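Ispd/ispf bifunctional enzyme (Campylobacter jejuni, PDB 1W55) catalyses two steps of isoprenoid precursor biosynthesis, transferring the cytidylyl group of CTP to 2-C-methyl-D-erythritol 4-phosphate and, in a second domain, cyclising the later phosphorylated intermediate with release of CMP. Local coordinates at residues A98-S103 with E186-L192; S89-S95 with T147-T153. One frame throughout, in Å; residues are numbered along the deposited sequence.

Contact 1 (A98-S103 with E186-L192); sequences ARVLVS and EENARKL. With C (cytidine-5'-monophosphate), chain D; EDO (1,2-ethanediol), chain F.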
loop_
_atom_site.group_PDB
_atom_site.type_symbol
_atom_site.label_atom_id
_atom_site.label_comp_id
_atom_site.label_asym_id
_atom_site.label_seq_id
_atom_site.Cartn_x
_atom_site.Cartn_y
_atom_site.Cartn_z
ATOM N N ALA A 98 4.841 -4.359 -29.038
ATOM C CA ALA A 98 3.666 -3.796 -28.384
ATOM C C ALA A 98 3.020 -4.762 -27.390
ATOM O O ALA A 98 2.130 -4.370 -26.642
ATOM C CB ALA A 98 2.654 -3.297 -29.414
ATOM N N ARG A 99 3.485 -6.012 -27.380
ATOM C CA ARG A 99 3.150 -6.973 -26.320
ATOM C C ARG A 99 4.239 -6.915 -25.246
ATOM O O ARG A 99 5.223 -7.669 -25.274
ATOM C CB ARG A 99 3.018 -8.389 -26.890
ATOM C CG ARG A 99 1.863 -8.529 -27.850
ATOM C CD ARG A 99 1.749 -9.908 -28.465
ATOM N NE ARG A 99 0.835 -9.960 -29.602
ATOM C CZ ARG A 99 -0.493 -10.058 -29.509
ATOM N NH1 ARG A 99 -1.087 -10.129 -28.324
ATOM N NH2 ARG A 99 -1.231 -10.106 -30.611
ATOM N N VAL A 100 4.054 -6.003 -24.300
ATOM C CA VAL A 100 5.155 -5.552 -23.454
ATOM C C VAL A 100 5.439 -6.434 -22.246
ATOM O O VAL A 100 6.598 -6.682 -21.936
ATOM C CB VAL A 100 4.964 -4.078 -23.012
ATOM C CG1 VAL A 100 6.214 -3.567 -22.356
ATOM C CG2 VAL A 100 4.649 -3.217 -24.202
ATOM N N LEU A 101 4.389 -6.918 -21.592
ATOM C CA LEU A 101 4.523 -7.590 -20.300
ATOM C C LEU A 101 4.455 -9.121 -20.354
ATOM O O LEU A 101 4.004 -9.758 -19.392
ATOM C CB LEU A 101 3.451 -7.080 -19.335
ATOM C CG LEU A 101 3.457 -5.599 -18.920
ATOM C CD1 LEU A 101 2.264 -5.310 -18.009
ATOM C CD2 LEU A 101 4.763 -5.200 -18.247
ATOM N N VAL A 102 4.902 -9.701 -21.462
ATOM C CA VAL A 102 4.938 -11.155 -21.619
ATOM C C VAL A 102 5.690 -11.777 -20.445
ATOM O O VAL A 102 6.823 -11.388 -20.156
ATOM C CB VAL A 102 5.612 -11.574 -22.952
ATOM C CG1 VAL A 102 5.802 -13.076 -22.992
ATOM C CG2 VAL A 102 4.779 -11.108 -24.155
ATOM N N SER A 103 5.045 -12.729 -19.773
ATOM C CA SER A 103 5.590 -13.363 -18.568
ATOM C C SER A 103 6.562 -14.499 -18.872
ATOM O O SER A 103 6.492 -15.129 -19.934
ATOM C CB SER A 103 4.450 -13.902 -17.698
ATOM O OG SER A 103 4.058 -15.190 -18.147
ATOM N N GLU A 186 -2.254 -15.284 -22.289
ATOM C CA GLU A 186 -2.359 -14.529 -21.036
ATOM C C GLU A 186 -2.677 -13.067 -21.303
ATOM O O GLU A 186 -2.225 -12.492 -22.306
ATOM C CB GLU A 186 -1.062 -14.636 -20.210
ATOM C CG GLU A 186 0.181 -14.101 -20.921
ATOM C CD GLU A 186 1.438 -14.071 -20.061
ATOM O OE1 GLU A 186 1.482 -14.716 -18.982
ATOM O OE2 GLU A 186 2.399 -13.393 -20.475
ATOM N N GLU A 187 -3.448 -12.470 -20.399
ATOM C CA GLU A 187 -3.765 -11.044 -20.457
ATOM C C GLU A 187 -2.516 -10.148 -20.490
ATOM O O GLU A 187 -2.541 -9.081 -21.085
ATOM C CB GLU A 187 -4.681 -10.651 -19.290
ATOM C CG GLU A 187 -6.188 -10.719 -19.560
ATOM C CD GLU A 187 -6.574 -11.403 -20.872
ATOM O OE1 GLU A 187 -6.534 -12.652 -20.938
ATOM O OE2 GLU A 187 -6.943 -10.695 -21.837
ATOM N N ASN A 188 -1.428 -10.595 -19.871
ATOM C CA ASN A 188 -0.160 -9.864 -19.901
ATOM C C ASN A 188 0.515 -9.825 -21.286
ATOM O O ASN A 188 1.475 -9.077 -21.494
ATOM C CB ASN A 188 0.817 -10.467 -18.883
ATOM C CG ASN A 188 0.911 -9.655 -17.582
ATOM O OD1 ASN A 188 0.016 -8.866 -17.249
ATOM N ND2 ASN A 188 2.004 -9.858 -16.841
ATOM N N ALA A 189 0.043 -10.654 -22.218
ATOM C CA ALA A 189 0.615 -10.682 -23.556
ATOM C C ALA A 189 -0.227 -9.892 -24.559
ATOM O O ALA A 189 0.047 -9.928 -25.745
ATOM C CB ALA A 189 0.847 -12.113 -24.018
ATOM N N ARG A 190 -1.244 -9.180 -24.071
ATOM C CA ARG A 190 -2.056 -8.293 -24.900
ATOM C C ARG A 190 -1.181 -7.310 -25.668
ATOM O O ARG A 190 -0.138 -6.882 -25.174
ATOM C CB ARG A 190 -3.073 -7.501 -24.059
ATOM C CG ARG A 190 -3.565 -6.188 -24.753
ATOM C CD ARG A 190 -4.462 -5.256 -23.921
ATOM N NE ARG A 190 -5.625 -5.946 -23.365
ATOM C CZ ARG A 190 -6.773 -6.151 -24.011
ATOM N NH1 ARG A 190 -6.934 -5.719 -25.258
ATOM N NH2 ARG A 190 -7.763 -6.796 -23.401
ATOM N N LYS A 191 -1.632 -6.944 -26.867
ATOM C CA LYS A 191 -0.916 -6.003 -27.717
ATOM C C LYS A 191 -1.457 -4.587 -27.541
ATOM O O LYS A 191 -2.647 -4.335 -27.745
ATOM C CB LYS A 191 -1.025 -6.447 -29.174
ATOM C CG LYS A 191 -0.256 -5.598 -30.179
ATOM C CD LYS A 191 -0.159 -6.299 -31.533
ATOM C CE LYS A 191 -1.484 -6.269 -32.276
ATOM N NZ LYS A 191 -1.542 -7.278 -33.382
ATOM N N LEU A 192 -0.584 -3.668 -27.146
ATOM C CA LEU A 192 -0.962 -2.262 -27.097
ATOM C C LEU A 192 -1.243 -1.761 -28.522
ATOM O O LEU A 192 -0.350 -1.708 -29.377
ATOM C CB LEU A 192 0.107 -1.430 -26.382
ATOM C CG LEU A 192 0.032 0.097 -26.416
ATOM C CD1 LEU A 192 -1.233 0.620 -25.758
ATOM C CD2 LEU A 192 1.261 0.705 -25.746
HETATM O OP3 C D . -0.512 -5.240 -34.995
HETATM P P C D . 0.292 -4.979 -36.246
HETATM O OP1 C D . 0.133 -3.570 -36.757
HETATM O OP2 C D . 0.207 -6.070 -37.289
HETATM O "O5'" C D . 1.824 -4.962 -35.742
HETATM C "C5'" C D . 2.424 -6.087 -35.118
HETATM C "C4'" C D . 3.908 -5.814 -34.866
HETATM O "O4'" C D . 4.651 -5.792 -36.091
HETATM C "C3'" C D . 4.151 -4.482 -34.184
HETATM O "O3'" C D . 5.065 -4.719 -33.129
HETATM C "C2'" C D . 4.784 -3.603 -35.240
HETATM O "O2'" C D . 5.712 -2.667 -34.703
HETATM C "C1'" C D . 5.461 -4.618 -36.148
HETATM N N1 C D . 5.522 -4.125 -37.523
HETATM C C2 C D . 6.764 -4.128 -38.179
HETATM O O2 C D . 7.795 -4.551 -37.589
HETATM N N3 C D . 6.824 -3.672 -39.447
HETATM C C4 C D . 5.717 -3.202 -40.083
HETATM N N4 C D . 5.809 -2.740 -41.358
HETATM C C5 C D . 4.482 -3.191 -39.443
HETATM C C6 C D . 4.411 -3.668 -38.140
HETATM C C1 EDO F . 0.047 -11.058 -34.167
HETATM O O1 EDO F . -0.157 -9.810 -33.522
HETATM C C2 EDO F . -0.715 -12.140 -33.433
HETATM O O2 EDO F . -2.045 -11.714 -33.240
#
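Two cationic ends lie side by side here: Arg-99 NH2 is 4.0 Å from Lys-191 NZ. Acceptors around them offset the repulsion. Both nitrogens donate to O1 of a bound 1,2-ethanediol, probably from the crystallisation liquor, and Lys-191 NZ also hydrogen-bonds OP3 of cytidine monophosphate at 2.8 Å. Asp-96 pairs with Arg-99 NE, and Asp-128 of the second subunit with its NH2. Lys-191 CB lies over one face of the guanidinium, while Arg-99 NH1 hydrogen-bonds Ala-189 O at 2.8 Å. One backbone hydrogen bond joins the segments, Leu-192 N to Ala-98 O (2.8 Å, nearly linear). At the far end the Glu-186 carboxylate accepts two hydrogen bonds from one residue: OE2 from Ser-103 N (2.8 Å) and OE1 from Ser-103 OG (2.7 Å). Ser-103 is the N-cap of helix 104-111. Between these ends Val-102 CG2 packs on Ala-189 CB at 4.1 Å. Lys-191 is predicted to position methylerythritol phosphate for attack. Its contact with the nucleotide phosphate is consistent with a site for phosphate-bearing substrates.

Contact 2 (S89-S95 with T147-T153); sequences SEFVMVS and TPQISKT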
loop_
_atom_site.group_PDB
_atom_site.type_symbol
_atom_site.label_atom_id
_atom_site.label_comp_id
_atom_site.label_asym_id
_atom_site.label_seq_id
_atom_site.Cartn_x
_atom_site.Cartn_y
_atom_site.Cartn_z
ATOM N N SER A 89 19.993 -19.948 -36.706
ATOM C CA SER A 89 19.664 -20.959 -35.705
ATOM C C SER A 89 18.421 -21.731 -36.144
ATOM O O SER A 89 17.610 -21.210 -36.915
ATOM C CB SER A 89 19.457 -20.319 -34.318
ATOM O OG SER A 89 18.295 -19.492 -34.266
ATOM N N GLU A 90 18.282 -22.967 -35.657
ATOM C CA GLU A 90 17.148 -23.826 -35.998
ATOM C C GLU A 90 15.789 -23.197 -35.655
ATOM O O GLU A 90 14.816 -23.345 -36.404
ATOM C CB GLU A 90 17.263 -25.191 -35.299
ATOM C CG GLU A 90 16.371 -26.270 -35.918
ATOM C CD GLU A 90 16.352 -27.589 -35.150
ATOM O OE1 GLU A 90 17.212 -27.802 -34.267
ATOM O OE2 GLU A 90 15.467 -28.429 -35.437
ATOM N N PHE A 91 15.728 -22.532 -34.505
ATOM C CA PHE A 91 14.482 -21.937 -34.037
ATOM C C PHE A 91 14.582 -20.428 -33.953
ATOM O O PHE A 91 15.672 -19.865 -33.769
ATOM C CB PHE A 91 14.084 -22.517 -32.686
ATOM C CG PHE A 91 13.842 -23.994 -32.720
ATOM C CD1 PHE A 91 14.850 -24.886 -32.341
ATOM C CD2 PHE A 91 12.614 -24.501 -33.145
ATOM C CE1 PHE A 91 14.637 -26.265 -32.381
ATOM C CE2 PHE A 91 12.388 -25.876 -33.191
ATOM C CZ PHE A 91 13.403 -26.763 -32.808
ATOM N N VAL A 92 13.434 -19.783 -34.104
ATOM C CA VAL A 92 13.337 -18.343 -33.921
ATOM C C VAL A 92 12.079 -17.989 -33.140
ATOM O O VAL A 92 10.972 -18.429 -33.470
ATOM C CB VAL A 92 13.427 -17.567 -35.271
ATOM C CG1 VAL A 92 12.265 -17.912 -36.194
ATOM C CG2 VAL A 92 13.515 -16.055 -35.028
ATOM N N MET A 93 12.265 -17.212 -32.078
ATOM C CA MET A 93 11.138 -16.591 -31.392
ATOM C C MET A 93 10.866 -15.224 -32.018
ATOM O O MET A 93 11.785 -14.424 -32.234
ATOM C CB MET A 93 11.416 -16.452 -29.895
ATOM C CG MET A 93 10.252 -15.863 -29.118
ATOM S SD MET A 93 10.464 -16.044 -27.349
ATOM C CE MET A 93 9.697 -17.638 -27.145
ATOM N N VAL A 94 9.596 -14.968 -32.305
ATOM C CA VAL A 94 9.178 -13.714 -32.911
ATOM C C VAL A 94 8.110 -13.077 -32.036
ATOM O O VAL A 94 7.209 -13.759 -31.563
ATOM C CB VAL A 94 8.622 -13.923 -34.334
ATOM C CG1 VAL A 94 8.247 -12.577 -34.973
ATOM C CG2 VAL A 94 9.628 -14.666 -35.214
ATOM N N SER A 95 8.209 -11.770 -31.825
ATOM C CA SER A 95 7.270 -11.077 -30.952
ATOM C C SER A 95 7.028 -9.625 -31.351
ATOM O O SER A 95 7.948 -8.929 -31.778
ATOM C CB SER A 95 7.751 -11.151 -29.496
ATOM O OG SER A 95 6.682 -10.978 -28.581
ATOM N N THR A 147 1.456 -13.510 -29.237
ATOM C CA THR A 147 2.878 -13.589 -29.532
ATOM C C THR A 147 3.483 -13.593 -28.093
ATOM O O THR A 147 2.781 -13.140 -27.177
ATOM C CB THR A 147 3.164 -12.302 -30.370
ATOM O OG1 THR A 147 3.397 -12.618 -31.754
ATOM C CG2 THR A 147 4.331 -11.545 -29.929
ATOM N N PRO A 148 4.702 -14.098 -27.823
ATOM C CA PRO A 148 5.671 -14.644 -28.787
ATOM C C PRO A 148 5.261 -15.945 -29.472
ATOM O O PRO A 148 4.438 -16.703 -28.958
ATOM C CB PRO A 148 6.924 -14.919 -27.932
ATOM C CG PRO A 148 6.690 -14.252 -26.595
ATOM C CD PRO A 148 5.207 -14.159 -26.439
ATOM N N GLN A 149 5.835 -16.180 -30.648
ATOM C CA GLN A 149 5.571 -17.391 -31.407
ATOM C C GLN A 149 6.932 -17.983 -31.758
ATOM O O GLN A 149 7.846 -17.252 -32.134
ATOM C CB GLN A 149 4.765 -17.071 -32.671
ATOM C CG GLN A 149 3.380 -16.465 -32.411
ATOM C CD GLN A 149 2.561 -16.201 -33.677
ATOM O OE1 GLN A 149 3.042 -15.577 -34.623
ATOM N NE2 GLN A 149 1.307 -16.651 -33.677
ATOM N N ILE A 150 7.083 -19.293 -31.597
ATOM C CA ILE A 150 8.332 -19.956 -31.959
ATOM C C ILE A 150 8.112 -20.801 -33.206
ATOM O O ILE A 150 7.150 -21.579 -33.281
ATOM C CB ILE A 150 8.864 -20.854 -30.809
ATOM C CG1 ILE A 150 9.001 -20.073 -29.513
ATOM C CG2 ILE A 150 10.218 -21.449 -31.175
ATOM C CD1 ILE A 150 9.163 -20.973 -28.285
ATOM N N SER A 151 9.023 -20.665 -34.164
ATOM C CA SER A 151 8.927 -21.390 -35.418
ATOM C C SER A 151 10.276 -21.981 -35.767
ATOM O O SER A 151 11.319 -21.492 -35.311
ATOM C CB SER A 151 8.482 -20.456 -36.551
ATOM O OG SER A 151 7.220 -19.887 -36.281
ATOM N N LYS A 152 10.250 -23.031 -36.580
ATOM C CA LYS A 152 11.464 -23.512 -37.226
ATOM C C LYS A 152 11.806 -22.461 -38.266
ATOM O O LYS A 152 10.975 -22.106 -39.116
ATOM C CB LYS A 152 11.261 -24.884 -37.882
ATOM C CG LYS A 152 10.814 -25.992 -36.916
ATOM C CD LYS A 152 11.791 -27.174 -36.911
ATOM C CE LYS A 152 11.211 -28.407 -36.195
ATOM N NZ LYS A 152 9.797 -28.718 -36.621
ATOM N N THR A 153 13.026 -21.952 -38.160
ATOM C CA THR A 153 13.511 -20.855 -38.983
ATOM C C THR A 153 13.361 -21.114 -40.480
ATOM O O THR A 153 12.840 -20.265 -41.216
ATOM C CB THR A 153 14.970 -20.586 -38.627
ATOM O OG1 THR A 153 15.056 -20.344 -37.217
ATOM C CG2 THR A 153 15.457 -19.289 -39.255
#
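The Met-93 side chain lies across Pro-148 and Ile-150 and fills the hollow there. Its CG sits 3.7 Å from Pro-148 CB, and its CE reaches Ile-150 CG1 at 3.5 Å. The CA-to-CB bond of Pro-148, which follows a cis peptide bond, points toward 89-95. Ile-150 CG2 also meets Phe-91 CB at 4.3 Å, and Phe-91 CE2 lies 4.0 Å from Lys-152 CD. Val-92, Val-94, Gln-149 and Ser-151 occupy the other face. Thr-153 fills the corner beside Val-92: OG1 is 3.8 Å from Val-92 CB and hydrogen-bonds Ser-89 O at 2.7 Å. Strands 91-95 and 149-152 run antiparallel. Val-92 N to Ser-151 O and Ser-151 N to Val-92 O are both 3.0 Å hydrogen bonds. Val-94 pairs likewise with Gln-149. The strands belong to the mixed central sheet of the cytidylyltransferase domain, of the GT-A clan. Strand 4-9 hydrogen-bonds to the other edge of strand 91-96. Helices 76-84 and 169-174 pack on the Val-94 face, while Leu-114 touches Phe-91 and Ile-150.

Overall arrangement
From the N terminus, strand 4-9 is laid down first. Residues 89-95 then add a strand beside it and lead almost directly into 98-103. Contact 2 closes the next long loop when 147-153 returns antiparallel to 89-95. Contact 1 closes another when 186-192 reaches 98-103, after strand 180-184. The two closures cross, since their segments alternate along the chain. Their centres are about 17 Å apart, yet they touch: Arg-99 CD lies 3.4 Å from Thr-147 CB, and Val-102 CG1 lies 3.7 Å from Pro-148 CD. Together they tie the sheet of the cytidylyltransferase domain to the loops at its nucleotide site.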